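Side-chain contacts in peptide methionine sulfoxide reductase msrA/msrB (Neisseria gonorrhoeae, PDB 2H30), which reduces methionine sulfoxide in proteins, its thioredoxin-like N-terminal domain being able to pass electrons from DsbD to the downstream reductase domains: residues A[14-19]-A[126-131]; A[67-72]-A[142-147]; A[134-139]-A[156-161]. The protein carries 2 engineered substitutions. One frame throughout, in Å; residues are numbered along the deposited sequence.

Contact 1: A[14-19]-A[126-131]; sequences ATVPHT and ALIGKD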
# COMPACT_ATOMS: atom_id res chain seq x y z
N ALA A 14 1.64 17.02 -8.09
CA ALA A 14 1.99 16.78 -6.64
C ALA A 14 2.61 15.40 -6.50
O ALA A 14 2.27 14.50 -7.26
CB ALA A 14 0.77 16.86 -5.77
N THR A 15 3.45 15.23 -5.50
CA THR A 15 4.04 13.90 -5.27
C THR A 15 3.00 13.02 -4.57
O THR A 15 2.04 13.52 -3.95
CB THR A 15 5.25 13.96 -4.33
OG1 THR A 15 4.86 14.48 -3.03
CG2 THR A 15 6.41 14.78 -4.95
N VAL A 16 3.23 11.71 -4.60
CA VAL A 16 2.35 10.83 -3.86
C VAL A 16 2.24 11.17 -2.37
O VAL A 16 1.13 11.25 -1.86
CB VAL A 16 2.71 9.30 -4.07
CG1 VAL A 16 1.89 8.42 -3.18
CG2 VAL A 16 2.49 8.93 -5.52
N PRO A 17 3.37 11.36 -1.66
CA PRO A 17 3.19 11.75 -0.23
C PRO A 17 2.44 13.06 -0.03
O PRO A 17 1.68 13.17 0.94
CB PRO A 17 4.63 11.84 0.32
CG PRO A 17 5.50 11.12 -0.68
CD PRO A 17 4.79 11.18 -2.02
N HIS A 18 2.61 14.03 -0.93
CA HIS A 18 1.87 15.28 -0.77
C HIS A 18 0.38 15.01 -0.92
O HIS A 18 -0.43 15.45 -0.09
CB HIS A 18 2.34 16.38 -1.75
CG HIS A 18 1.67 17.69 -1.49
ND1 HIS A 18 1.99 18.48 -0.40
CD2 HIS A 18 0.64 18.31 -2.12
CE1 HIS A 18 1.21 19.55 -0.40
NE2 HIS A 18 0.39 19.48 -1.44
N THR A 19 0.01 14.22 -1.92
CA THR A 19 -1.38 13.88 -2.13
C THR A 19 -1.96 13.10 -0.94
O THR A 19 -3.10 13.26 -0.54
CB THR A 19 -1.49 13.03 -3.41
OG1 THR A 19 -1.03 13.81 -4.52
CG2 THR A 19 -2.93 12.55 -3.67
N ALA A 126 3.60 -0.02 -5.14
CA ALA A 126 4.46 1.07 -5.64
C ALA A 126 5.55 1.36 -4.64
O ALA A 126 5.34 1.28 -3.44
CB ALA A 126 3.63 2.33 -5.92
N LEU A 127 6.76 1.68 -5.15
CA LEU A 127 7.84 2.09 -4.29
C LEU A 127 8.06 3.60 -4.58
O LEU A 127 8.30 3.95 -5.73
CB LEU A 127 9.10 1.24 -4.59
CG LEU A 127 10.28 1.67 -3.70
CD1 LEU A 127 10.06 1.08 -2.33
CD2 LEU A 127 11.51 1.16 -4.38
N ILE A 128 7.92 4.36 -3.51
CA ILE A 128 8.13 5.84 -3.51
C ILE A 128 9.47 6.10 -2.82
O ILE A 128 9.71 5.66 -1.71
CB ILE A 128 7.05 6.57 -2.73
CG1 ILE A 128 5.64 6.09 -3.11
CG2 ILE A 128 7.17 8.10 -2.93
CD1 ILE A 128 5.35 6.24 -4.57
N GLY A 129 10.33 6.86 -3.49
CA GLY A 129 11.60 7.16 -2.86
C GLY A 129 11.48 8.13 -1.69
O GLY A 129 10.43 8.77 -1.47
N LYS A 130 12.56 8.22 -0.89
CA LYS A 130 12.52 9.12 0.25
C LYS A 130 12.28 10.58 -0.14
O LYS A 130 11.77 11.33 0.67
CB LYS A 130 13.79 8.97 1.11
CG LYS A 130 15.02 9.36 0.39
CD LYS A 130 16.24 9.36 1.34
CE LYS A 130 16.61 10.79 1.80
NZ LYS A 130 17.25 11.60 0.72
N ASP A 131 12.61 10.97 -1.39
CA ASP A 131 12.31 12.35 -1.88
C ASP A 131 10.88 12.53 -2.45
O ASP A 131 10.52 13.61 -2.92
CB ASP A 131 13.36 12.76 -2.92
CG ASP A 131 14.78 12.85 -2.32
OD1 ASP A 131 14.91 13.22 -1.12
OD2 ASP A 131 15.74 12.52 -3.03
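Two branches of Ile128 make the apolar contact with the first helical turn of 16-20. The methyl CD1 meets Val16, with CG2 of Val16 at 4.0 Å from CD1 of Ile128. On the second branch, CG2 of Ile128 touches the ring carbons of Pro17, at 4.0 Å from its CD and 4.1 Å from its CG. The torsions of Ile128 separate these two tasks. CG2 stands anti to the backbone N, while CG1 lies beside that N (chi1 -48°). A further bend at chi2 (-57°) brings CD1 to the valine. The Val16 and Ile128 side chains are at a slant to each other, and Pro17 runs past Ile128 in the opposite direction. Both are plain van der Waals contacts. Val16 and Ile128 are buried, Pro17 partly exposed.

In the thioredoxin-like fold, Ile128 ends strand 124-128, next to strand 41-45 in the central sheet. The short helix 16-20 packs here at the strand end. Val16 and Ile128 both also touch Ile43 of strand 41-45 and Val134 of strand 134-139, so the pair belongs to a larger apolar cluster. Pro17 also reaches Leu35.

The first turn of the helix is held by bonds within 14-19. Thr15 is the N-cap. Its OG1 accepts from the backbone N of His18 at 3.1 Å, with an N-H...O angle of 155°. The backbone N of Thr19 bonds to Thr15 O.

Contact 2: A[67-72]-A[142-147]; sequences AKFSSA and INEAQA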
# COMPACT_ATOMS: atom_id res chain seq x y z
N ALA A 67 11.16 -6.04 11.96
CA ALA A 67 12.37 -5.23 11.89
C ALA A 67 13.06 -5.20 10.51
O ALA A 67 13.69 -4.20 10.18
CB ALA A 67 13.37 -5.74 12.93
N LYS A 68 12.94 -6.28 9.72
CA LYS A 68 13.58 -6.30 8.39
C LYS A 68 13.05 -5.19 7.48
O LYS A 68 13.71 -4.82 6.52
CB LYS A 68 13.39 -7.63 7.69
CG LYS A 68 14.10 -8.75 8.37
CD LYS A 68 14.04 -10.00 7.52
CE LYS A 68 12.67 -10.61 7.46
NZ LYS A 68 12.21 -11.01 8.84
N PHE A 69 11.83 -4.72 7.80
CA PHE A 69 11.23 -3.67 6.96
C PHE A 69 11.39 -2.31 7.58
O PHE A 69 10.81 -1.34 7.09
CB PHE A 69 9.71 -3.98 6.76
CG PHE A 69 9.50 -5.11 5.77
CD1 PHE A 69 9.40 -4.81 4.38
CD2 PHE A 69 9.50 -6.46 6.16
CE1 PHE A 69 9.22 -5.82 3.43
CE2 PHE A 69 9.35 -7.52 5.16
CZ PHE A 69 9.18 -7.17 3.78
N SER A 70 12.17 -2.21 8.66
CA SER A 70 12.18 -0.96 9.39
C SER A 70 12.77 0.22 8.63
O SER A 70 12.49 1.37 9.02
CB SER A 70 12.84 -1.12 10.75
OG SER A 70 14.20 -1.38 10.53
N SER A 71 13.51 -0.04 7.56
CA SER A 71 14.12 1.06 6.80
C SER A 71 13.11 1.74 5.87
O SER A 71 13.47 2.74 5.24
CB SER A 71 15.32 0.58 5.96
OG SER A 71 14.88 -0.30 4.95
N ALA A 72 11.88 1.16 5.75
CA ALA A 72 10.89 1.73 4.82
C ALA A 72 9.61 1.97 5.57
O ALA A 72 9.36 1.34 6.59
CB ALA A 72 10.60 0.69 3.66
N ILE A 142 3.54 -9.74 -4.62
CA ILE A 142 4.97 -9.92 -4.43
C ILE A 142 5.15 -10.73 -3.15
O ILE A 142 4.30 -10.65 -2.24
CB ILE A 142 5.81 -8.65 -4.39
CG1 ILE A 142 5.44 -7.75 -3.21
CG2 ILE A 142 5.70 -7.89 -5.73
CD1 ILE A 142 6.26 -6.47 -3.09
N ASN A 143 6.24 -11.51 -3.14
CA ASN A 143 6.59 -12.22 -1.91
C ASN A 143 7.50 -11.42 -0.98
O ASN A 143 7.94 -10.32 -1.34
CB ASN A 143 7.15 -13.62 -2.24
CG ASN A 143 8.40 -13.58 -3.06
OD1 ASN A 143 9.28 -12.76 -2.87
ND2 ASN A 143 8.49 -14.52 -4.06
N GLU A 144 7.79 -11.97 0.21
CA GLU A 144 8.57 -11.19 1.23
C GLU A 144 10.00 -10.86 0.78
O GLU A 144 10.45 -9.69 0.93
CB GLU A 144 8.63 -11.91 2.54
CG GLU A 144 9.23 -11.07 3.57
CD GLU A 144 9.28 -11.76 4.92
OE1 GLU A 144 9.83 -11.16 5.87
OE2 GLU A 144 8.71 -12.87 5.02
N ALA A 145 10.58 -11.76 0.00
CA ALA A 145 11.92 -11.56 -0.55
C ALA A 145 11.94 -10.49 -1.60
O ALA A 145 12.86 -9.69 -1.64
CB ALA A 145 12.47 -12.91 -1.14
N GLN A 146 10.93 -10.50 -2.49
CA GLN A 146 10.78 -9.43 -3.50
C GLN A 146 10.53 -8.06 -2.84
O GLN A 146 11.13 -7.05 -3.23
CB GLN A 146 9.60 -9.76 -4.40
CG GLN A 146 9.95 -10.89 -5.39
CD GLN A 146 8.75 -11.37 -6.13
OE1 GLN A 146 7.62 -11.42 -5.59
NE2 GLN A 146 8.98 -11.81 -7.40
N ALA A 147 9.70 -8.04 -1.80
CA ALA A 147 9.45 -6.76 -1.09
C ALA A 147 10.73 -6.24 -0.43
O ALA A 147 11.06 -5.07 -0.48
CB ALA A 147 8.33 -6.95 -0.04
O HOH W 1 10.46 -13.02 7.99
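Phe69 turns the edge of its ring to helix 144-152. CE1 of Phe69 is 3.8 Å from CB of Ala147, which lies in the ring plane. CG of Glu144 meets the same rim, 3.9 Å from both CE2 and CZ of Phe69. The carboxylate of Glu144 continues past the ring, its plane only 25° from that of the ring. Its OE1 comes to 3.7 Å from CE2 of Phe69. Glu144 gets there by an extended chain, with CG anti to the backbone N (chi1 -172°).

Lys68 crosses this chain at about a right angle. Its CE is 3.3 Å from OE1 of Glu144. The direct charge pair is long, 3.8 Å between NZ of Lys68 and OE1 of Glu144. One water bridges it, accepting from Lys68 NZ and donating to Glu144 OE1. Lys68 NZ also makes a salt bridge to Asp66, its stronger partner.

Further out, Trp63 of helix 51-64 stacks with the Phe69 ring and also touches Glu144 and Ala147. Leu148 packs on Lys68 and Phe69. The start of helix 144-152 is set by a capping box. Asn143 OD1 accepts from Gln146 N, and Gln146 OE1 accepts from Asn143 N at 2.8 Å on a lone pair. The contact thus joins the loop between helix 51-64 and strand 73-78 to the last helix of the thioredoxin-like fold. Its apolar part is buried, while its charged end is water-mediated. Given the long separation and the bridging water, the direct Lys68–Glu144 attraction is probably modest.

Contact 3: A[134-139]-A[156-161]; sequences VQRIVK and ADLGSL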
# COMPACT_ATOMS: atom_id res chain seq x y z
N VAL A 134 8.04 8.58 -7.56
CA VAL A 134 7.67 7.19 -7.84
C VAL A 134 8.85 6.50 -8.51
O VAL A 134 9.36 6.92 -9.57
CB VAL A 134 6.48 7.11 -8.78
CG1 VAL A 134 6.11 5.64 -9.07
CG2 VAL A 134 5.27 7.80 -8.09
N GLN A 135 9.31 5.38 -7.91
CA GLN A 135 10.47 4.64 -8.42
C GLN A 135 10.13 3.32 -9.11
O GLN A 135 10.84 2.88 -10.02
CB GLN A 135 11.48 4.39 -7.32
CG GLN A 135 11.98 5.74 -6.81
CD GLN A 135 12.98 5.64 -5.74
OE1 GLN A 135 12.93 4.74 -4.93
NE2 GLN A 135 13.81 6.68 -5.63
N ARG A 136 9.04 2.68 -8.69
CA ARG A 136 8.72 1.39 -9.25
C ARG A 136 7.25 1.12 -9.00
O ARG A 136 6.71 1.48 -7.93
CB ARG A 136 9.53 0.28 -8.50
CG ARG A 136 9.42 -1.12 -9.04
CD ARG A 136 10.34 -1.27 -10.31
NE ARG A 136 10.33 -2.64 -10.79
CZ ARG A 136 11.29 -3.50 -10.48
NH1 ARG A 136 12.31 -3.11 -9.71
NH2 ARG A 136 11.22 -4.73 -10.99
N ILE A 137 6.60 0.53 -9.99
CA ILE A 137 5.22 -0.01 -9.83
C ILE A 137 5.23 -1.46 -10.29
O ILE A 137 5.78 -1.82 -11.35
CB ILE A 137 4.19 0.76 -10.69
CG1 ILE A 137 4.11 2.22 -10.22
CG2 ILE A 137 2.82 0.12 -10.56
CD1 ILE A 137 3.44 3.17 -11.22
N VAL A 138 4.68 -2.33 -9.44
CA VAL A 138 4.62 -3.74 -9.72
C VAL A 138 3.17 -4.16 -9.76
O VAL A 138 2.44 -3.99 -8.79
CB VAL A 138 5.39 -4.55 -8.62
CG1 VAL A 138 5.28 -6.06 -8.90
CG2 VAL A 138 6.87 -4.09 -8.58
N LYS A 139 2.76 -4.78 -10.89
CA LYS A 139 1.40 -5.35 -10.98
C LYS A 139 1.42 -6.73 -10.34
O LYS A 139 2.30 -7.55 -10.64
CB LYS A 139 1.05 -5.53 -12.46
CG LYS A 139 -0.29 -6.07 -12.76
CD LYS A 139 -0.50 -5.98 -14.31
CE LYS A 139 -0.68 -4.51 -14.75
NZ LYS A 139 -0.76 -4.25 -16.24
N ALA A 156 15.50 -3.47 -8.36
CA ALA A 156 15.67 -4.91 -8.21
C ALA A 156 14.98 -5.74 -9.26
O ALA A 156 13.80 -5.53 -9.59
CB ALA A 156 15.17 -5.36 -6.82
N ASP A 157 15.66 -6.82 -9.69
CA ASP A 157 15.08 -7.77 -10.56
C ASP A 157 14.16 -8.74 -9.81
O ASP A 157 14.63 -9.72 -9.21
CB ASP A 157 16.19 -8.58 -11.28
CG ASP A 157 15.63 -9.67 -12.16
OD1 ASP A 157 14.39 -9.95 -12.19
OD2 ASP A 157 16.48 -10.30 -12.86
N LEU A 158 12.87 -8.48 -9.79
CA LEU A 158 11.98 -9.34 -9.06
C LEU A 158 11.66 -10.68 -9.70
O LEU A 158 11.31 -11.65 -9.04
CB LEU A 158 10.69 -8.56 -8.75
CG LEU A 158 10.91 -7.23 -8.07
CD1 LEU A 158 9.52 -6.62 -7.80
CD2 LEU A 158 11.68 -7.32 -6.78
N GLY A 159 11.71 -10.76 -11.03
CA GLY A 159 11.47 -12.00 -11.74
C GLY A 159 12.41 -13.12 -11.37
O GLY A 159 12.01 -14.25 -11.40
N SER A 160 13.65 -12.80 -10.98
CA SER A 160 14.59 -13.84 -10.63
C SER A 160 14.20 -14.57 -9.35
O SER A 160 14.70 -15.65 -9.09
CB SER A 160 16.00 -13.26 -10.59
OG SER A 160 16.24 -12.74 -11.90
N LEU A 161 13.28 -13.97 -8.57
CA LEU A 161 12.70 -14.56 -7.35
C LEU A 161 11.22 -15.05 -7.48
O LEU A 161 10.59 -15.45 -6.48
CB LEU A 161 12.70 -13.47 -6.23
CG LEU A 161 14.06 -13.06 -5.75
CD1 LEU A 161 13.96 -11.78 -4.95
CD2 LEU A 161 14.66 -14.17 -4.86
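Arg136 holds the loop after helix 144-152 by one carbonyl oxygen. Both terminal nitrogens point end-on at Ala156 O. NH1 of Arg136 is 2.8 Å from Ala156 O, with an N-H...O angle of 150°. NH2 of Arg136 is 3.0 Å from Ala156 O and more bent, at 139°. The oxygen lies in the guanidinium plane. NH2 comes nearly in line with the C=O bond, whereas NH1 is tilted out of the carbonyl plane. NH1 also donates to Pro154 O, so the group probably keeps a fixed rotation. The arginine chain bends at chi2 (78°) before it reaches the loop.

Leu158 has the next largest share of the buried surface. Its CD1 sits over one face of the Arg136 guanidinium. CD1 of Leu158 also packs at 3.7 Å on CG2 of Val138. CG of Leu158 is 3.9 Å from NH2 of Arg136. Leu158 also touches Leu150 of helix 144-152, as does Arg136.

Ala156 adds mainly its backbone to the contact, and its side chain rests on Ala149. Beyond it, Asp157 OD1 accepts from Ser160 N, an Asx motif.

The strand carries a classic beta bulge, with Gln135 and Arg136 set opposite the single residue Leu127. It lies on edge strand 134-139 of the thioredoxin-like sheet, against which the C-terminal tail after the last helix is folded.

From the N terminus, helix 16-20 meets the end of strand 124-128 in contact 1, closing a long loop that takes in most of the sheet. Within that loop lies segment 67-72. Contact 2 closes the 69 residues from there to 142-147, at the start of helix 144-152, so contacts 1 and 2 cross. They do not touch. Contact 3 follows contact 1 in series, and the two meet through backbone bonds between neighbouring strands 124-128 and 134-139. Contact 3 closes a short loop round helix 144-152 and crosses contact 2. A hydrogen bond from Gln146 NE2 to Leu158 O links these two. Together they tie the N-terminal helix, the loop after helix 51-64, the sheet edge, the last helix and the C-terminal tail.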